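Local atomic coordinates of protease (PDB entry 5EUF), a protein that probably acts as a zinc-dependent M16-family peptidase, a virulence factor that cleaves the cytoplasmic domain of human junctional adhesion molecule A and weakens the gastric epithelial barrier. Residues 337-347 and 396-407; 28-36 and 98-109. All blocks are in the same frame, centred on the assembly; numbering follows the deposited sequence.

Contact 1 of 2, residues 337-347 and 396-407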
loop_
_atom_site.group_PDB
_atom_site.type_symbol
_atom_site.label_atom_id
_atom_site.label_comp_id
_atom_site.label_asym_id
_atom_site.label_seq_id
_atom_site.Cartn_x
_atom_site.Cartn_y
_atom_site.Cartn_z
ATOM N N LEU B 337 18.261 12.106 -26.008
ATOM C CA LEU B 337 16.936 12.572 -26.403
ATOM C C LEU B 337 16.663 13.976 -25.873
ATOM O O LEU B 337 16.259 14.861 -26.623
ATOM C CB LEU B 337 15.859 11.608 -25.904
ATOM C CG LEU B 337 14.416 12.122 -25.937
ATOM C CD1 LEU B 337 13.977 12.415 -27.359
ATOM C CD2 LEU B 337 13.476 11.124 -25.282
ATOM N N LYS B 338 16.891 14.174 -24.577
ATOM C CA LYS B 338 16.624 15.459 -23.940
ATOM C C LYS B 338 17.498 16.579 -24.506
ATOM O O LYS B 338 17.164 17.757 -24.377
ATOM C CB LYS B 338 16.814 15.354 -22.424
ATOM C CG LYS B 338 15.677 14.630 -21.718
ATOM C CD LYS B 338 15.791 14.719 -20.203
ATOM C CE LYS B 338 16.923 13.861 -19.672
ATOM N NZ LYS B 338 16.953 13.864 -18.182
ATOM N N LYS B 339 18.609 16.212 -25.137
ATOM C CA LYS B 339 19.450 17.189 -25.823
ATOM C C LYS B 339 18.777 17.664 -27.109
ATOM O O LYS B 339 19.185 18.660 -27.705
ATOM C CB LYS B 339 20.831 16.603 -26.131
ATOM C CG LYS B 339 21.764 16.524 -24.928
ATOM C CD LYS B 339 23.101 15.898 -25.303
ATOM C CE LYS B 339 24.054 15.841 -24.114
ATOM N NZ LYS B 339 24.525 17.192 -23.696
ATOM N N GLY B 340 17.743 16.941 -27.532
ATOM C CA GLY B 340 16.969 17.320 -28.700
ATOM C C GLY B 340 17.443 16.660 -29.979
ATOM O O GLY B 340 17.184 17.159 -31.074
ATOM N N GLU B 341 18.134 15.533 -29.844
ATOM C CA GLU B 341 18.686 14.842 -31.002
ATOM C C GLU B 341 17.676 13.891 -31.635
ATOM O O GLU B 341 17.798 12.670 -31.524
ATOM C CB GLU B 341 19.957 14.079 -30.619
ATOM C CG GLU B 341 21.120 14.983 -30.236
ATOM C CD GLU B 341 22.421 14.223 -30.064
ATOM O OE1 GLU B 341 23.420 14.840 -29.636
ATOM O OE2 GLU B 341 22.445 13.011 -30.363
ATOM N N ILE B 342 16.672 14.466 -32.292
ATOM C CA ILE B 342 15.741 13.698 -33.109
ATOM C C ILE B 342 15.747 14.225 -34.536
ATOM O O ILE B 342 15.446 15.396 -34.770
ATOM C CB ILE B 342 14.308 13.762 -32.573
ATOM C CG1 ILE B 342 14.280 13.569 -31.058
ATOM C CG2 ILE B 342 13.442 12.725 -33.269
ATOM C CD1 ILE B 342 12.909 13.777 -30.460
ATOM N N THR B 343 16.087 13.364 -35.488
ATOM C CA THR B 343 16.145 13.775 -36.886
ATOM C C THR B 343 14.752 14.023 -37.440
ATOM O O THR B 343 13.773 13.440 -36.967
ATOM C CB THR B 343 16.836 12.721 -37.766
ATOM O OG1 THR B 343 15.934 11.635 -38.016
ATOM C CG2 THR B 343 18.097 12.200 -37.091
ATOM N N GLN B 344 14.666 14.889 -38.445
ATOM C CA GLN B 344 13.404 15.123 -39.133
ATOM C C GLN B 344 12.930 13.838 -39.800
ATOM O O GLN B 344 11.728 13.577 -39.880
ATOM C CB GLN B 344 13.548 16.247 -40.159
ATOM C CG GLN B 344 13.473 17.636 -39.553
ATOM C CD GLN B 344 12.118 17.927 -38.932
ATOM O OE1 GLN B 344 11.080 17.549 -39.476
ATOM N NE2 GLN B 344 12.123 18.594 -37.784
ATOM N N ALA B 345 13.884 13.034 -40.261
ATOM C CA ALA B 345 13.583 11.736 -40.851
ATOM C C ALA B 345 12.938 10.794 -39.835
ATOM O O ALA B 345 11.991 10.080 -40.159
ATOM C CB ALA B 345 14.849 11.112 -41.425
ATOM N N GLU B 346 13.455 10.795 -38.609
ATOM C CA GLU B 346 12.912 9.949 -37.550
ATOM C C GLU B 346 11.468 10.317 -37.239
ATOM O O GLU B 346 10.595 9.450 -37.180
ATOM C CB GLU B 346 13.760 10.051 -36.281
ATOM C CG GLU B 346 14.995 9.165 -36.282
ATOM C CD GLU B 346 15.811 9.296 -35.012
ATOM O OE1 GLU B 346 16.151 10.437 -34.630
ATOM O OE2 GLU B 346 16.110 8.253 -34.394
ATOM N N LEU B 347 11.227 11.609 -37.041
ATOM C CA LEU B 347 9.890 12.114 -36.754
ATOM C C LEU B 347 8.912 11.769 -37.875
ATOM O O LEU B 347 7.738 11.499 -37.629
ATOM C CB LEU B 347 9.927 13.629 -36.542
ATOM C CG LEU B 347 8.580 14.317 -36.305
ATOM C CD1 LEU B 347 8.012 13.947 -34.943
ATOM C CD2 LEU B 347 8.700 15.826 -36.456
ATOM N N VAL B 396 9.285 18.018 -33.532
ATOM C CA VAL B 396 10.337 17.406 -32.727
ATOM C C VAL B 396 10.420 18.087 -31.366
ATOM O O VAL B 396 10.592 17.431 -30.337
ATOM C CB VAL B 396 11.709 17.490 -33.426
ATOM C CG1 VAL B 396 12.822 17.060 -32.481
ATOM C CG2 VAL B 396 11.716 16.645 -34.688
ATOM N N SER B 397 10.276 19.410 -31.376
ATOM C CA SER B 397 10.315 20.208 -30.157
ATOM C C SER B 397 9.278 19.734 -29.143
ATOM O O SER B 397 9.533 19.745 -27.939
ATOM C CB SER B 397 10.097 21.687 -30.481
ATOM O OG SER B 397 8.873 21.883 -31.168
ATOM N N ASP B 398 8.114 19.316 -29.632
ATOM C CA ASP B 398 7.066 18.798 -28.757
ATOM C C ASP B 398 7.537 17.528 -28.061
ATOM O O ASP B 398 7.318 17.342 -26.865
ATOM C CB ASP B 398 5.779 18.527 -29.542
ATOM C CG ASP B 398 5.107 19.800 -30.022
ATOM O OD1 ASP B 398 5.212 20.830 -29.320
ATOM O OD2 ASP B 398 4.473 19.773 -31.099
ATOM N N LEU B 399 8.199 16.661 -28.818
ATOM C CA LEU B 399 8.726 15.417 -28.274
ATOM C C LEU B 399 9.825 15.682 -27.247
ATOM O O LEU B 399 9.934 14.974 -26.248
ATOM C CB LEU B 399 9.263 14.529 -29.399
ATOM C CG LEU B 399 8.269 13.675 -30.191
ATOM C CD1 LEU B 399 7.275 14.526 -30.966
ATOM C CD2 LEU B 399 9.019 12.742 -31.130
ATOM N N VAL B 400 10.632 16.711 -27.494
ATOM C CA VAL B 400 11.755 17.031 -26.618
ATOM C C VAL B 400 11.289 17.773 -25.362
ATOM O O VAL B 400 11.830 17.565 -24.275
ATOM C CB VAL B 400 12.820 17.869 -27.357
ATOM C CG1 VAL B 400 13.987 18.193 -26.436
ATOM C CG2 VAL B 400 13.311 17.125 -28.587
ATOM N N ARG B 401 10.284 18.632 -25.511
ATOM C CA ARG B 401 9.685 19.313 -24.364
ATOM C C ARG B 401 9.099 18.303 -23.385
ATOM O O ARG B 401 9.374 18.351 -22.187
ATOM C CB ARG B 401 8.591 20.286 -24.809
ATOM C CG ARG B 401 7.841 20.930 -23.645
ATOM C CD ARG B 401 6.544 21.596 -24.089
ATOM N NE ARG B 401 5.508 20.625 -24.439
ATOM C CZ ARG B 401 5.106 20.370 -25.681
ATOM N NH1 ARG B 401 5.648 21.020 -26.702
ATOM N NH2 ARG B 401 4.157 19.469 -25.900
ATOM N N VAL B 402 8.285 17.395 -23.911
ATOM C CA VAL B 402 7.643 16.365 -23.107
ATOM C C VAL B 402 8.687 15.462 -22.459
ATOM O O VAL B 402 8.538 15.050 -21.306
ATOM C CB VAL B 402 6.673 15.525 -23.960
ATOM C CG1 VAL B 402 6.131 14.353 -23.165
ATOM C CG2 VAL B 402 5.534 16.394 -24.462
ATOM N N ALA B 403 9.753 15.176 -23.203
ATOM C CA ALA B 403 10.851 14.364 -22.695
ATOM C C ALA B 403 11.473 14.995 -21.452
ATOM O O ALA B 403 11.499 14.383 -20.386
ATOM C CB ALA B 403 11.902 14.164 -23.771
ATOM N N ASN B 404 11.961 16.225 -21.590
ATOM C CA ASN B 404 12.583 16.928 -20.470
ATOM C C ASN B 404 11.619 17.201 -19.321
ATOM O O ASN B 404 12.037 17.392 -18.177
ATOM C CB ASN B 404 13.191 18.248 -20.945
ATOM C CG ASN B 404 14.477 18.051 -21.712
ATOM O OD1 ASN B 404 15.569 18.196 -21.162
ATOM N ND2 ASN B 404 14.358 17.712 -22.989
ATOM N N GLU B 405 10.328 17.217 -19.629
ATOM C CA GLU B 405 9.314 17.527 -18.631
ATOM C C GLU B 405 9.127 16.391 -17.635
ATOM O O GLU B 405 9.022 16.622 -16.431
ATOM C CB GLU B 405 7.982 17.839 -19.311
ATOM C CG GLU B 405 6.864 18.199 -18.348
ATOM C CD GLU B 405 7.009 19.592 -17.769
ATOM O OE1 GLU B 405 7.814 20.382 -18.308
ATOM O OE2 GLU B 405 6.316 19.898 -16.777
ATOM N N TYR B 406 9.092 15.162 -18.139
ATOM C CA TYR B 406 8.712 14.025 -17.311
ATOM C C TYR B 406 9.848 13.036 -17.075
ATOM O O TYR B 406 9.822 12.282 -16.103
ATOM C CB TYR B 406 7.522 13.300 -17.943
ATOM C CG TYR B 406 6.364 14.214 -18.278
ATOM C CD1 TYR B 406 5.641 14.844 -17.274
ATOM C CD2 TYR B 406 5.993 14.446 -19.596
ATOM C CE1 TYR B 406 4.583 15.682 -17.573
ATOM C CE2 TYR B 406 4.935 15.282 -19.905
ATOM C CZ TYR B 406 4.233 15.894 -18.889
ATOM O OH TYR B 406 3.180 16.726 -19.188
ATOM N N PHE B 407 10.844 13.034 -17.955
ATOM C CA PHE B 407 11.945 12.086 -17.816
ATOM C C PHE B 407 13.044 12.647 -16.922
ATOM O O PHE B 407 14.212 12.716 -17.314
ATOM C CB PHE B 407 12.509 11.699 -19.185
ATOM C CG PHE B 407 11.516 11.006 -20.076
ATOM C CD1 PHE B 407 10.424 10.341 -19.538
ATOM C CD2 PHE B 407 11.671 11.021 -21.453
ATOM C CE1 PHE B 407 9.506 9.703 -20.356
ATOM C CE2 PHE B 407 10.758 10.387 -22.276
ATOM C CZ PHE B 407 9.674 9.727 -21.726
#
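The side-chain amide of Asn404 is held by two backbone carbonyls at once, its ND2 giving one N-H to Lys338 O at 3.1 Å across the contact and the other to Val400 O, one turn back in its own helix, at 2.8 Å. Both oxygens lie close to the amide plane, so the pair of bonds fixes the rotation of the group, and Val400 O takes the ND2 and the backbone N of Asn404 from opposite faces of its plane. Over one face of the amide runs the aliphatic part of Lys338, whose chain bends at chi3 (-72°) and brings NZ to Phe407 O, 3.1 Å away. A Schellman motif at Gly340, with positive phi, closes the last turn before the connection, and the Gly340 CA rests on the two methyls of Val400; an inverse gamma turn centred on Glu341 then leads to helix 344-361, opened by the capping box of Thr343 and Glu346. Helix 396-406 therefore packs across the loop that joins helices 323-338 and 344-361. Ile342, in the connection, lays its CB against Val396 CG1 (3.6 Å) and sets CD1 against both Leu399 CB and Val400 CG2. The other Val396 methyl, CG2, meets Leu347 CD2 at 3.6 Å. At the far end Leu337 CD2 touches Ala403 CB and reaches the edge of the Phe407 ring, which also packs edge-to-face with Phe311.

Contact 2 of 2, residues 28-36 and 98-109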
loop_
_atom_site.group_PDB
_atom_site.type_symbol
_atom_site.label_atom_id
_atom_site.label_comp_id
_atom_site.label_asym_id
_atom_site.label_seq_id
_atom_site.Cartn_x
_atom_site.Cartn_y
_atom_site.Cartn_z
ATOM N N THR B 28 -18.485 -6.483 -44.043
ATOM C CA THR B 28 -19.654 -7.296 -44.360
ATOM C C THR B 28 -19.888 -8.430 -43.366
ATOM O O THR B 28 -19.118 -9.391 -43.293
ATOM C CB THR B 28 -19.550 -7.881 -45.780
ATOM O OG1 THR B 28 -19.387 -6.810 -46.718
ATOM C CG2 THR B 28 -20.809 -8.666 -46.131
ATOM N N GLY B 29 -20.969 -8.299 -42.601
ATOM C CA GLY B 29 -21.380 -9.323 -41.663
ATOM C C GLY B 29 -20.696 -9.213 -40.316
ATOM O O GLY B 29 -21.351 -9.283 -39.282
ATOM N N VAL B 30 -19.382 -9.027 -40.334
ATOM C CA VAL B 30 -18.573 -9.066 -39.121
ATOM C C VAL B 30 -18.866 -7.917 -38.155
ATOM O O VAL B 30 -18.842 -6.747 -38.537
ATOM C CB VAL B 30 -17.071 -9.049 -39.470
ATOM C CG1 VAL B 30 -16.228 -9.184 -38.212
ATOM C CG2 VAL B 30 -16.751 -10.162 -40.453
ATOM N N ILE B 31 -19.154 -8.260 -36.902
ATOM C CA ILE B 31 -19.338 -7.265 -35.849
ATOM C C ILE B 31 -18.633 -7.684 -34.566
ATOM O O ILE B 31 -18.168 -8.817 -34.439
ATOM C CB ILE B 31 -20.827 -7.027 -35.512
ATOM C CG1 ILE B 31 -21.421 -8.262 -34.830
ATOM C CG2 ILE B 31 -21.619 -6.632 -36.752
ATOM C CD1 ILE B 31 -22.814 -8.049 -34.301
ATOM N N GLU B 32 -18.560 -6.761 -33.614
ATOM C CA GLU B 32 -18.085 -7.087 -32.274
ATOM C C GLU B 32 -19.006 -6.481 -31.222
ATOM O O GLU B 32 -19.327 -5.292 -31.273
ATOM C CB GLU B 32 -16.651 -6.602 -32.060
ATOM C CG GLU B 32 -16.123 -6.929 -30.669
ATOM C CD GLU B 32 -14.650 -6.625 -30.503
ATOM O OE1 GLU B 32 -14.288 -5.965 -29.508
ATOM O OE2 GLU B 32 -13.852 -7.057 -31.359
ATOM N N VAL B 33 -19.429 -7.308 -30.270
ATOM C CA VAL B 33 -20.332 -6.864 -29.215
ATOM C C VAL B 33 -19.578 -6.662 -27.907
ATOM O O VAL B 33 -19.155 -7.626 -27.277
ATOM C CB VAL B 33 -21.472 -7.874 -28.991
ATOM C CG1 VAL B 33 -22.472 -7.324 -27.993
ATOM C CG2 VAL B 33 -22.154 -8.198 -30.307
ATOM N N ASP B 34 -19.422 -5.406 -27.497
ATOM C CA ASP B 34 -18.660 -5.083 -26.294
ATOM C C ASP B 34 -19.533 -4.713 -25.102
ATOM O O ASP B 34 -20.534 -4.009 -25.239
ATOM C CB ASP B 34 -17.691 -3.931 -26.570
ATOM C CG ASP B 34 -16.461 -4.373 -27.323
ATOM O OD1 ASP B 34 -16.561 -4.585 -28.548
ATOM O OD2 ASP B 34 -15.393 -4.501 -26.689
ATOM N N VAL B 35 -19.136 -5.197 -23.930
ATOM C CA VAL B 35 -19.690 -4.727 -22.669
ATOM C C VAL B 35 -18.556 -4.214 -21.794
ATOM O O VAL B 35 -17.704 -4.983 -21.357
ATOM C CB VAL B 35 -20.457 -5.827 -21.923
ATOM C CG1 VAL B 35 -20.829 -5.352 -20.527
ATOM C CG2 VAL B 35 -21.698 -6.223 -22.699
ATOM N N LEU B 36 -18.544 -2.909 -21.554
ATOM C CA LEU B 36 -17.492 -2.294 -20.759
ATOM C C LEU B 36 -17.984 -1.948 -19.359
ATOM O O LEU B 36 -19.028 -1.317 -19.197
ATOM C CB LEU B 36 -16.974 -1.031 -21.440
ATOM C CG LEU B 36 -16.740 -1.085 -22.946
ATOM C CD1 LEU B 36 -16.310 0.284 -23.446
ATOM C CD2 LEU B 36 -15.702 -2.137 -23.286
ATOM N N SER B 98 -21.033 -12.385 -36.220
ATOM C CA SER B 98 -21.712 -11.669 -37.294
ATOM C C SER B 98 -22.958 -10.972 -36.759
ATOM O O SER B 98 -23.316 -11.142 -35.594
ATOM C CB SER B 98 -22.079 -12.620 -38.432
ATOM O OG SER B 98 -22.931 -13.652 -37.974
ATOM N N GLU B 99 -23.617 -10.190 -37.610
ATOM C CA GLU B 99 -24.784 -9.422 -37.182
ATOM C C GLU B 99 -25.974 -10.338 -36.918
ATOM O O GLU B 99 -26.915 -9.963 -36.218
ATOM C CB GLU B 99 -25.149 -8.359 -38.224
ATOM C CG GLU B 99 -25.903 -8.885 -39.441
ATOM C CD GLU B 99 -27.411 -8.820 -39.271
ATOM O OE1 GLU B 99 -27.873 -8.140 -38.329
ATOM O OE2 GLU B 99 -28.129 -9.451 -40.076
ATOM N N ALA B 100 -25.926 -11.542 -37.480
ATOM C CA ALA B 100 -26.984 -12.520 -37.275
ATOM C C ALA B 100 -27.003 -12.998 -35.827
ATOM O O ALA B 100 -28.035 -13.438 -35.323
ATOM C CB ALA B 100 -26.812 -13.696 -38.223
ATOM N N ASN B 101 -25.856 -12.903 -35.161
ATOM C CA ASN B 101 -25.744 -13.330 -33.772
ATOM C C ASN B 101 -25.666 -12.155 -32.804
ATOM O O ASN B 101 -25.313 -12.325 -31.638
ATOM C CB ASN B 101 -24.526 -14.235 -33.593
ATOM C CG ASN B 101 -24.652 -15.535 -34.358
ATOM O OD1 ASN B 101 -23.774 -15.898 -35.140
ATOM N ND2 ASN B 101 -25.754 -16.242 -34.144
ATOM N N LEU B 102 -26.000 -10.966 -33.292
ATOM C CA LEU B 102 -26.037 -9.778 -32.447
ATOM C C LEU B 102 -27.066 -9.926 -31.334
ATOM O O LEU B 102 -26.805 -9.577 -30.184
ATOM C CB LEU B 102 -26.349 -8.535 -33.278
ATOM C CG LEU B 102 -26.580 -7.269 -32.449
ATOM C CD1 LEU B 102 -25.305 -6.857 -31.730
ATOM C CD2 LEU B 102 -27.106 -6.140 -33.318
ATOM N N ASP B 103 -28.236 -10.448 -31.688
ATOM C CA ASP B 103 -29.334 -10.586 -30.739
ATOM C C ASP B 103 -28.999 -11.569 -29.622
ATOM O O ASP B 103 -29.209 -11.275 -28.445
ATOM C CB ASP B 103 -30.608 -11.030 -31.457
ATOM C CG ASP B 103 -31.831 -10.948 -30.569
ATOM O OD1 ASP B 103 -32.403 -9.845 -30.453
ATOM O OD2 ASP B 103 -32.224 -11.982 -29.988
ATOM N N LYS B 104 -28.476 -12.733 -29.990
ATOM C CA LYS B 104 -28.123 -13.745 -29.003
ATOM C C LYS B 104 -26.962 -13.279 -28.129
ATOM O O LYS B 104 -26.910 -13.589 -26.939
ATOM C CB LYS B 104 -27.767 -15.064 -29.687
ATOM C CG LYS B 104 -27.591 -16.230 -28.728
ATOM C CD LYS B 104 -28.880 -16.522 -27.977
ATOM C CE LYS B 104 -28.720 -17.715 -27.045
ATOM N NZ LYS B 104 -29.959 -17.986 -26.257
ATOM N N SER B 105 -26.036 -12.531 -28.724
ATOM C CA SER B 105 -24.881 -12.017 -27.993
ATOM C C SER B 105 -25.305 -11.017 -26.923
ATOM O O SER B 105 -24.795 -11.038 -25.803
ATOM C CB SER B 105 -23.883 -11.366 -28.952
ATOM O OG SER B 105 -23.358 -12.323 -29.854
ATOM N N LEU B 106 -26.244 -10.146 -27.275
ATOM C CA LEU B 106 -26.785 -9.180 -26.329
ATOM C C LEU B 106 -27.549 -9.879 -25.210
ATOM O O LEU B 106 -27.517 -9.442 -24.060
ATOM C CB LEU B 106 -27.692 -8.180 -27.048
ATOM C CG LEU B 106 -26.951 -7.159 -27.912
ATOM C CD1 LEU B 106 -27.914 -6.168 -28.539
ATOM C CD2 LEU B 106 -25.906 -6.440 -27.079
ATOM N N GLU B 107 -28.233 -10.966 -25.555
ATOM C CA GLU B 107 -28.966 -11.761 -24.576
ATOM C C GLU B 107 -28.017 -12.362 -23.548
ATOM O O GLU B 107 -28.263 -12.291 -22.344
ATOM C CB GLU B 107 -29.760 -12.868 -25.272
ATOM C CG GLU B 107 -30.456 -13.832 -24.323
ATOM C CD GLU B 107 -31.267 -14.890 -25.052
ATOM O OE1 GLU B 107 -31.247 -14.909 -26.301
ATOM O OE2 GLU B 107 -31.926 -15.704 -24.373
ATOM N N LEU B 108 -26.929 -12.946 -24.040
ATOM C CA LEU B 108 -25.928 -13.573 -23.185
ATOM C C LEU B 108 -25.272 -12.579 -22.230
ATOM O O LEU B 108 -24.969 -12.912 -21.084
ATOM C CB LEU B 108 -24.855 -14.249 -24.035
ATOM C CG LEU B 108 -25.265 -15.455 -24.873
ATOM C CD1 LEU B 108 -24.038 -16.054 -25.528
ATOM C CD2 LEU B 108 -25.976 -16.480 -24.011
ATOM N N PHE B 109 -25.042 -11.362 -22.711
ATOM C CA PHE B 109 -24.394 -10.340 -21.900
ATOM C C PHE B 109 -25.351 -9.761 -20.866
ATOM O O PHE B 109 -24.943 -9.423 -19.754
ATOM C CB PHE B 109 -23.833 -9.228 -22.786
ATOM C CG PHE B 109 -22.461 -9.520 -23.321
ATOM C CD1 PHE B 109 -21.528 -10.182 -22.543
ATOM C CD2 PHE B 109 -22.105 -9.136 -24.604
ATOM C CE1 PHE B 109 -20.263 -10.453 -23.031
ATOM C CE2 PHE B 109 -20.841 -9.404 -25.097
ATOM C CZ PHE B 109 -19.921 -10.063 -24.310
#
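Strand 30-36 and helix 102-109 run nearly parallel, their axes 9.3 Å apart at closest approach and inclined by 16°, while Val30, at the start of its strand, meets Ser98, at the end of strand 91-98, as an antiparallel non-hydrogen-bonded pair. Beside that pair Gly29 O receives a weak, bent hydrogen bond from Glu99 N (3.0 Å) and a CA-H...O contact from Ser98 CA, just where strand 91-98 gives way to a short 3-10 turn and then the helix. Every second residue, Ile31, Val33 and Val35, faces that helix. With chi1 at 69°, Ile31 places CG1 between its backbone N and carbonyl carbon, which carries CD1 against Ser98 O and on to Leu102 CB, 3.7 Å away. Val33 divides its methyls: CG2 meets Leu102 CD1 and Ser105 CB, whereas CG1 touches Leu106 CD2 (3.7 Å) and lies at the edge of the Phe109 ring. Over one face of that ring sits Val35 CG2, 3.8 Å from the centroid and 27° off the normal, a CH-pi contact displaced toward the CG side. Ser105, whose CB takes part in this apolar layer, turns its OG back to Asn101 O at 2.6 Å, an oxygen that also accepts from Ser105 N, from the opposite face of its plane. Glu32 and Asp34 point away from the helix, and both make salt bridges to Arg92. In the mixed sheet of the M16 peptidase domain, strand 30-37 lies between strands 192-198 and 91-98, and helix 102-113 covers one of its faces, flanked by helices 70-77 and 202-213.

Contact 2 comes first along the chain and is complete before contact 1 begins. Their centres are 44 Å apart, on opposite sides of the centre of the chain, and their nearest atoms are separated by about 26 Å. They share no helix, strand or sheet: contact 2 joins a helix to the mixed sheet bounded by strands 9-12 and 81-86, whereas contact 1 unites three helices beside the second sheet, bounded by strands 238-243 and 295-302. The pair thus illustrates the two-part build of an M16 chain. Residues 28-36 and 98-109 belong to the half that carries the active-site residues, with the Phe109 side chain about 10 Å from that of Glu56, the likely proton acceptor; contact 1 is remote from the annotated sites.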